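Local coordinates for protein IG hypothetical 16092 (Bacillus cereus ATCC 14579, PDB 1YQH) that is of unknown function but may bind thiamine or a related small molecule, at residues K19-V23 and Y24-D28; G52-D55 and V56-V60; T88-I92 and D93-W97. One frame throughout, in Å; residues are numbered along the deposited sequence.

Interaction 1. Residues K19-V23 and Y24-D28; sequences KTKDV and YSVVD
The first turn of helix 23-36, entered from the loop that follows strand 8-17, brings Asp22 and Val23 against Ser25, Val26 and Val27. Asp22 sits at the N-cap, yet its carboxylate makes no capping bond; its carbonyl takes two weak bonds, from Ser25 N and, at 3.4 Å from Asp22 O, from Val26 N. The first strong i to i+4 bond follows one residue on, Val27 N to Val23 O at 2.9 Å, with an N-H...O angle of 173°. Its acceptor is approached nearly end-on, the C=O...N angle being 165°. Val26 N also makes a weak bond to Val23 O, so this amide is shared between two carbonyls as the loop winds into the helix.

In this ferredoxin-like alpha+beta fold, with helices packed on an antiparallel sheet, Val23, Val26 and Val27 lie on the side of the turn that meets Pro16 of strand 8-17. Val26 is buried, while Val23 also packs on Gln17 of the third subunit. Val23 and Val27 lie alongside each other and point the same way, Val23 CG1 standing 3.9 Å from Val27 CG2. In Val23 the CG1 branch is anti to the backbone N (chi1 174°), which lays it beside the carbonyl carbon and towards the next turn. Val26 uses its CG2 branch to meet the chain before the cap, 3.7 Å from Lys21 CB. Past that carbon the lysine bends back on itself, and its NZ donates to Thr20 OG1 at 2.9 Å. The Tyr24 hydroxyl is hydrogen-bonded to Glu94 and Arg85 of the second subunit.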
loop_
_atom_site.group_PDB
_atom_site.type_symbol
_atom_site.label_atom_id
_atom_site.label_comp_id
_atom_site.label_asym_id
_atom_site.label_seq_id
_atom_site.Cartn_x
_atom_site.Cartn_y
_atom_site.Cartn_z
ATOM N N LYS A 19 13.868 -17.650 -8.201
ATOM C CA LYS A 19 14.082 -19.102 -8.072
ATOM C C LYS A 19 15.473 -19.491 -7.555
ATOM O O LYS A 19 15.616 -20.524 -6.902
ATOM C CB LYS A 19 13.811 -19.830 -9.406
ATOM C CG LYS A 19 12.342 -19.871 -9.861
ATOM C CD LYS A 19 12.243 -20.229 -11.346
ATOM C CE LYS A 19 10.815 -20.182 -11.872
ATOM N NZ LYS A 19 10.756 -20.491 -13.344
ATOM N N THR A 20 16.499 -18.695 -7.859
ATOM C CA THR A 20 17.872 -19.069 -7.478
ATOM C C THR A 20 18.657 -17.981 -6.749
ATOM O O THR A 20 19.887 -18.033 -6.698
ATOM C CB THR A 20 18.702 -19.531 -8.699
ATOM O OG1 THR A 20 18.789 -18.461 -9.648
ATOM C CG2 THR A 20 18.076 -20.755 -9.350
ATOM N N LYS A 21 17.951 -16.996 -6.191
ATOM C CA LYS A 21 18.595 -15.910 -5.452
ATOM C C LYS A 21 17.887 -15.674 -4.126
ATOM O O LYS A 21 16.672 -15.875 -4.017
ATOM C CB LYS A 21 18.569 -14.596 -6.259
ATOM C CG LYS A 21 19.078 -14.686 -7.705
ATOM C CD LYS A 21 20.589 -14.930 -7.776
ATOM C CE LYS A 21 21.073 -15.048 -9.226
ATOM N NZ LYS A 21 20.187 -15.910 -10.085
ATOM N N ASP A 22 18.649 -15.233 -3.126
ATOM C CA ASP A 22 18.087 -14.778 -1.865
ATOM C C ASP A 22 17.390 -13.437 -2.094
ATOM O O ASP A 22 17.880 -12.617 -2.881
ATOM C CB ASP A 22 19.208 -14.607 -0.837
ATOM C CG ASP A 22 19.828 -15.934 -0.416
ATOM O OD1 ASP A 22 20.980 -16.203 -0.798
ATOM O OD2 ASP A 22 19.173 -16.709 0.299
ATOM N N VAL A 23 16.257 -13.218 -1.418
ATOM C CA VAL A 23 15.483 -11.978 -1.560
ATOM C C VAL A 23 16.365 -10.747 -1.354
ATOM O O VAL A 23 16.310 -9.810 -2.153
ATOM C CB VAL A 23 14.268 -11.914 -0.572
ATOM C CG1 VAL A 23 13.563 -10.553 -0.644
ATOM C CG2 VAL A 23 13.284 -12.997 -0.881
ATOM N N TYR A 24 17.181 -10.753 -0.298
ATOM C CA TYR A 24 18.022 -9.586 0.011
ATOM C C TYR A 24 19.010 -9.259 -1.110
ATOM O O TYR A 24 19.328 -8.087 -1.325
ATOM C CB TYR A 24 18.789 -9.746 1.333
ATOM C CG TYR A 24 17.955 -9.692 2.609
ATOM C CD1 TYR A 24 18.424 -10.291 3.780
ATOM C CD2 TYR A 24 16.709 -9.056 2.650
ATOM C CE1 TYR A 24 17.679 -10.259 4.969
ATOM C CE2 TYR A 24 15.948 -9.025 3.845
ATOM C CZ TYR A 24 16.450 -9.626 4.992
ATOM O OH TYR A 24 15.720 -9.600 6.164
ATOM N N SER A 25 19.501 -10.284 -1.811
ATOM C CA SER A 25 20.433 -10.078 -2.925
ATOM C C SER A 25 19.772 -9.313 -4.075
ATOM O O SER A 25 20.389 -8.456 -4.711
ATOM C CB SER A 25 20.998 -11.417 -3.416
ATOM O OG SER A 25 21.625 -12.112 -2.345
ATOM N N VAL A 26 18.511 -9.644 -4.326
ATOM C CA VAL A 26 17.732 -9.051 -5.402
ATOM C C VAL A 26 17.342 -7.629 -4.998
ATOM O O VAL A 26 17.515 -6.686 -5.773
ATOM C CB VAL A 26 16.484 -9.909 -5.675
ATOM C CG1 VAL A 26 15.589 -9.242 -6.710
ATOM C CG2 VAL A 26 16.913 -11.308 -6.134
ATOM N N VAL A 27 16.854 -7.477 -3.770
ATOM C CA VAL A 27 16.476 -6.154 -3.268
ATOM C C VAL A 27 17.672 -5.169 -3.272
ATOM O O VAL A 27 17.495 -3.978 -3.539
ATOM C CB VAL A 27 15.759 -6.219 -1.882
ATOM C CG1 VAL A 27 15.479 -4.805 -1.344
ATOM C CG2 VAL A 27 14.444 -7.013 -1.994
ATOM N N ASP A 28 18.872 -5.671 -3.003
ATOM C CA ASP A 28 20.052 -4.818 -2.987
ATOM C C ASP A 28 20.318 -4.134 -4.340
ATOM O O ASP A 28 20.886 -3.041 -4.388
ATOM C CB ASP A 28 21.265 -5.628 -2.549
ATOM C CG ASP A 28 22.460 -4.767 -2.274
ATOM O OD1 ASP A 28 22.408 -3.946 -1.333
ATOM O OD2 ASP A 28 23.455 -4.921 -2.996
#

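Interaction 2. Residues G52-D55 and V56-V60; sequences GELD and VLLDV
Glu53 runs across Val56 at about a right angle at the N-terminus of helix 54-70, where it holds the N-cap position directly after strand 48-52. From CB outward the glutamate skirts a single methyl: Glu53 CB is 3.9 Å from Val56 CG2, CG lies slightly farther from it, CD comes to 3.5 Å, and OE1 is nearest at 3.3 Å. An extended chain, with chi1 at 179°, carries the carboxylate past this methyl, and OE2 is hydrogen-bonded to the hydroxyl of Ser1, probably a tag remnant. The backbone of the same residue begins the helix, Glu53 O accepting from Leu57 N at 2.9 Å in an almost straight bond (171°).

On the sheet side, Leu57 folds back over the end of the strand, its CD2 3.5 Å from Gly52 N, while Val8 and Met10 of strand 8-17 meet its side chain. Leu54 and Leu58, one turn apart, point the same way and both touch Met10; they also pack on Gln65 and Lys62 of the fourth subunit, respectively. Asp55 OD1 forms a salt bridge to that Lys62, while OD2 is hydrogen-bonded to Ser1 N of its own chain. Between the two leucines, Leu54 CD1 rests 3.8 Å from Leu58 CD1.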
loop_
_atom_site.group_PDB
_atom_site.type_symbol
_atom_site.label_atom_id
_atom_site.label_comp_id
_atom_site.label_asym_id
_atom_site.label_seq_id
_atom_site.Cartn_x
_atom_site.Cartn_y
_atom_site.Cartn_z
ATOM N N GLY A 52 11.512 14.414 -4.588
ATOM C CA GLY A 52 11.952 15.024 -5.842
ATOM C C GLY A 52 10.835 15.149 -6.854
ATOM O O GLY A 52 9.657 15.196 -6.498
ATOM N N GLU A 53 11.224 15.230 -8.119
ATOM C CA GLU A 53 10.273 15.431 -9.208
ATOM C C GLU A 53 9.469 14.154 -9.489
ATOM O O GLU A 53 10.029 13.060 -9.572
ATOM C CB GLU A 53 11.048 15.842 -10.453
ATOM C CG GLU A 53 10.200 16.065 -11.669
ATOM C CD GLU A 53 11.019 16.098 -12.951
ATOM O OE1 GLU A 53 12.185 16.583 -12.924
ATOM O OE2 GLU A 53 10.491 15.648 -13.990
ATOM N N LEU A 54 8.154 14.300 -9.645
ATOM C CA LEU A 54 7.279 13.135 -9.835
ATOM C C LEU A 54 7.784 12.140 -10.890
ATOM O O LEU A 54 7.922 10.969 -10.588
ATOM C CB LEU A 54 5.854 13.580 -10.190
ATOM C CG LEU A 54 4.821 12.458 -10.436
ATOM C CD1 LEU A 54 4.622 11.545 -9.202
ATOM C CD2 LEU A 54 3.507 13.066 -10.892
ATOM N N ASP A 55 8.022 12.603 -12.119
ATOM C CA ASP A 55 8.428 11.693 -13.193
ATOM C C ASP A 55 9.802 11.062 -12.937
ATOM O O ASP A 55 10.020 9.896 -13.265
ATOM C CB ASP A 55 8.422 12.395 -14.560
ATOM C CG ASP A 55 7.020 12.748 -15.043
ATOM O OD1 ASP A 55 6.037 12.195 -14.534
ATOM O OD2 ASP A 55 6.902 13.579 -15.959
ATOM N N VAL A 56 10.720 11.831 -12.355
ATOM C CA VAL A 56 12.042 11.316 -12.002
ATOM C C VAL A 56 11.900 10.190 -10.990
ATOM O O VAL A 56 12.497 9.132 -11.160
ATOM C CB VAL A 56 12.986 12.428 -11.460
ATOM C CG1 VAL A 56 14.310 11.844 -10.935
ATOM C CG2 VAL A 56 13.248 13.451 -12.555
ATOM N N LEU A 57 11.102 10.418 -9.953
ATOM C CA LEU A 57 10.875 9.397 -8.931
ATOM C C LEU A 57 10.179 8.143 -9.472
ATOM O O LEU A 57 10.595 7.034 -9.165
ATOM C CB LEU A 57 10.106 9.987 -7.748
ATOM C CG LEU A 57 10.943 10.598 -6.611
ATOM C CD1 LEU A 57 12.106 11.453 -7.075
ATOM C CD2 LEU A 57 10.042 11.385 -5.643
ATOM N N LEU A 58 9.133 8.313 -10.280
ATOM C CA LEU A 58 8.486 7.150 -10.888
ATOM C C LEU A 58 9.454 6.354 -11.767
ATOM O O LEU A 58 9.409 5.121 -11.788
ATOM C CB LEU A 58 7.226 7.535 -11.672
ATOM C CG LEU A 58 6.075 8.017 -10.787
ATOM C CD1 LEU A 58 5.027 8.675 -11.678
ATOM C CD2 LEU A 58 5.487 6.840 -9.983
ATOM N N ASP A 59 10.327 7.050 -12.481
ATOM C CA ASP A 59 11.344 6.367 -13.267
ATOM C C ASP A 59 12.333 5.600 -12.382
ATOM O O ASP A 59 12.764 4.492 -12.751
ATOM C CB ASP A 59 12.086 7.333 -14.194
ATOM C CG ASP A 59 13.023 6.599 -15.141
ATOM O OD1 ASP A 59 12.529 5.784 -15.952
ATOM O OD2 ASP A 59 14.243 6.818 -15.040
ATOM N N VAL A 60 12.680 6.165 -11.222
ATOM C CA VAL A 60 13.514 5.436 -10.250
ATOM C C VAL A 60 12.843 4.125 -9.836
ATOM O O VAL A 60 13.479 3.066 -9.829
ATOM C CB VAL A 60 13.880 6.302 -9.007
ATOM C CG1 VAL A 60 14.521 5.455 -7.898
ATOM C CG2 VAL A 60 14.805 7.421 -9.431
#

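Interaction 3. Residues T88-I92 and D93-W97; sequences TGVTI and DEKVW
Glu94 folds back over Val90 and Thr91, its extended chain crossing both side chains at about a right angle. Its CG passes 3.5 Å from Thr91 O, and OE1 ends close to the Val90 backbone, where it accepts from Thr91 N at 3.1 Å. That N-H meets the anti side of the carboxylate, 32° out of its plane. In return, Thr91 OG1 accepts from Glu94 N at 3.2 Å; with chi1 at 60° the hydroxyl oxygen lies between the backbone N and carbonyl carbon, turned to the first turn of the helix. The other oxygen, OE2, is held by Arg85 in a salt bridge and by Tyr24 of the second subunit, so both ends of the carboxylate are fixed.

Ile92 O takes two donors: Val96 N at 3.1 Å, nearly end-on, and Lys95 N from above the carbonyl plane. Ile92 CG2 lies 4.0 Å from Val96 CG2, the two side chains pointing the same way. Lys95 CD packs 3.9 Å from Val90 CG2 before NZ reaches His83 ND1 of its own chain and Ala45 O of the second subunit. The reciprocal Thr91 and Glu94 bonds form a capping box, which starts the short helix 92-96.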
loop_
_atom_site.group_PDB
_atom_site.type_symbol
_atom_site.label_atom_id
_atom_site.label_comp_id
_atom_site.label_asym_id
_atom_site.label_seq_id
_atom_site.Cartn_x
_atom_site.Cartn_y
_atom_site.Cartn_z
ATOM N N THR A 88 2.301 23.676 -4.041
ATOM C CA THR A 88 3.419 24.191 -3.240
ATOM C C THR A 88 4.445 23.117 -2.877
ATOM O O THR A 88 5.483 23.418 -2.268
ATOM C CB THR A 88 2.914 24.856 -1.964
ATOM O OG1 THR A 88 2.066 23.930 -1.273
ATOM C CG2 THR A 88 2.124 26.129 -2.307
ATOM N N GLY A 89 4.163 21.881 -3.274
ATOM C CA GLY A 89 5.096 20.770 -3.062
ATOM C C GLY A 89 4.994 20.204 -1.662
ATOM O O GLY A 89 4.377 20.807 -0.776
ATOM N N VAL A 90 5.596 19.039 -1.470
ATOM C CA VAL A 90 5.640 18.393 -0.157
ATOM C C VAL A 90 7.031 17.775 0.007
ATOM O O VAL A 90 7.593 17.234 -0.950
ATOM C CB VAL A 90 4.512 17.339 0.004
ATOM C CG1 VAL A 90 4.551 16.329 -1.120
ATOM C CG2 VAL A 90 4.565 16.663 1.396
ATOM N N THR A 91 7.571 17.880 1.218
ATOM C CA THR A 91 8.931 17.452 1.521
ATOM C C THR A 91 8.959 16.454 2.670
ATOM O O THR A 91 8.017 16.369 3.466
ATOM C CB THR A 91 9.838 18.649 1.907
ATOM O OG1 THR A 91 9.306 19.291 3.072
ATOM C CG2 THR A 91 9.942 19.648 0.748
ATOM N N ILE A 92 10.055 15.705 2.756
ATOM C CA ILE A 92 10.256 14.786 3.860
ATOM C C ILE A 92 10.278 15.568 5.181
ATOM O O ILE A 92 9.598 15.214 6.149
ATOM C CB ILE A 92 11.562 13.993 3.687
ATOM C CG1 ILE A 92 11.426 13.028 2.496
ATOM C CG2 ILE A 92 11.914 13.244 4.992
ATOM C CD1 ILE A 92 12.735 12.330 2.037
ATOM N N ASP A 93 11.058 16.640 5.201
ATOM C CA ASP A 93 11.264 17.392 6.439
ATOM C C ASP A 93 9.963 17.931 7.024
ATOM O O ASP A 93 9.779 17.911 8.232
ATOM C CB ASP A 93 12.298 18.497 6.236
ATOM C CG ASP A 93 13.708 17.950 6.072
ATOM O OD1 ASP A 93 13.934 16.768 6.382
ATOM O OD2 ASP A 93 14.609 18.707 5.647
ATOM N N GLU A 94 9.037 18.377 6.173
ATOM C CA GLU A 94 7.805 18.949 6.700
ATOM C C GLU A 94 6.965 17.888 7.407
ATOM O O GLU A 94 6.235 18.198 8.344
ATOM C CB GLU A 94 7.012 19.657 5.604
ATOM C CG GLU A 94 5.977 18.810 4.943
ATOM C CD GLU A 94 5.201 19.594 3.919
ATOM O OE1 GLU A 94 5.758 19.851 2.834
ATOM O OE2 GLU A 94 4.042 19.947 4.211
ATOM N N LYS A 95 7.095 16.636 6.973
ATOM C CA LYS A 95 6.304 15.552 7.549
ATOM C C LYS A 95 6.925 14.907 8.787
ATOM O O LYS A 95 6.193 14.413 9.644
ATOM C CB LYS A 95 5.962 14.516 6.476
ATOM C CG LYS A 95 5.217 15.174 5.300
ATOM C CD LYS A 95 4.578 14.187 4.362
ATOM C CE LYS A 95 3.298 13.628 4.930
ATOM N NZ LYS A 95 2.895 12.429 4.133
ATOM N N VAL A 96 8.251 14.947 8.912
ATOM C CA VAL A 96 8.919 14.215 10.002
ATOM C C VAL A 96 9.575 15.072 11.090
ATOM O O VAL A 96 9.983 14.536 12.111
ATOM C CB VAL A 96 9.985 13.203 9.474
ATOM C CG1 VAL A 96 9.374 12.259 8.458
ATOM C CG2 VAL A 96 11.202 13.928 8.897
ATOM N N TRP A 97 9.710 16.381 10.865
ATOM C CA TRP A 97 10.535 17.193 11.763
ATOM C C TRP A 97 10.070 17.148 13.218
ATOM O O TRP A 97 10.897 17.109 14.127
ATOM C CB TRP A 97 10.670 18.635 11.264
ATOM C CG TRP A 97 9.476 19.498 11.472
ATOM C CD1 TRP A 97 8.450 19.694 10.601
ATOM C CD2 TRP A 97 9.198 20.318 12.614
ATOM N NE1 TRP A 97 7.534 20.566 11.135
ATOM C CE2 TRP A 97 7.970 20.968 12.370
ATOM C CE3 TRP A 97 9.860 20.550 13.828
ATOM C CZ2 TRP A 97 7.384 21.845 13.295
ATOM C CZ3 TRP A 97 9.281 21.429 14.749
ATOM C CH2 TRP A 97 8.054 22.061 14.474
HETATM O O HOH W 1 5.729 22.046 1.697
#

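Overall arrangement
The three contacts follow one another along the chain, each at the start of a helix: interaction 1 opens helix 23-36 after strand 8-17, interaction 2 opens helix 54-70 after strand 48-52, and interaction 3 opens the short helix 92-96 beyond strand 75-84. These three strands belong to one antiparallel ferredoxin-like sheet. Interactions 1 and 3 lie on opposite sides of the chain's centre, their centres 33 Å apart. Interactions 2 and 3 are closer, 16 Å between centres and about 6 Å between nearest atoms, without touching. Interaction 1 meets a copy of interaction 3 across the subunit interface, whereas interaction 2 faces the fourth subunit, so the helix starts serve the contacts of a four-chain assembly.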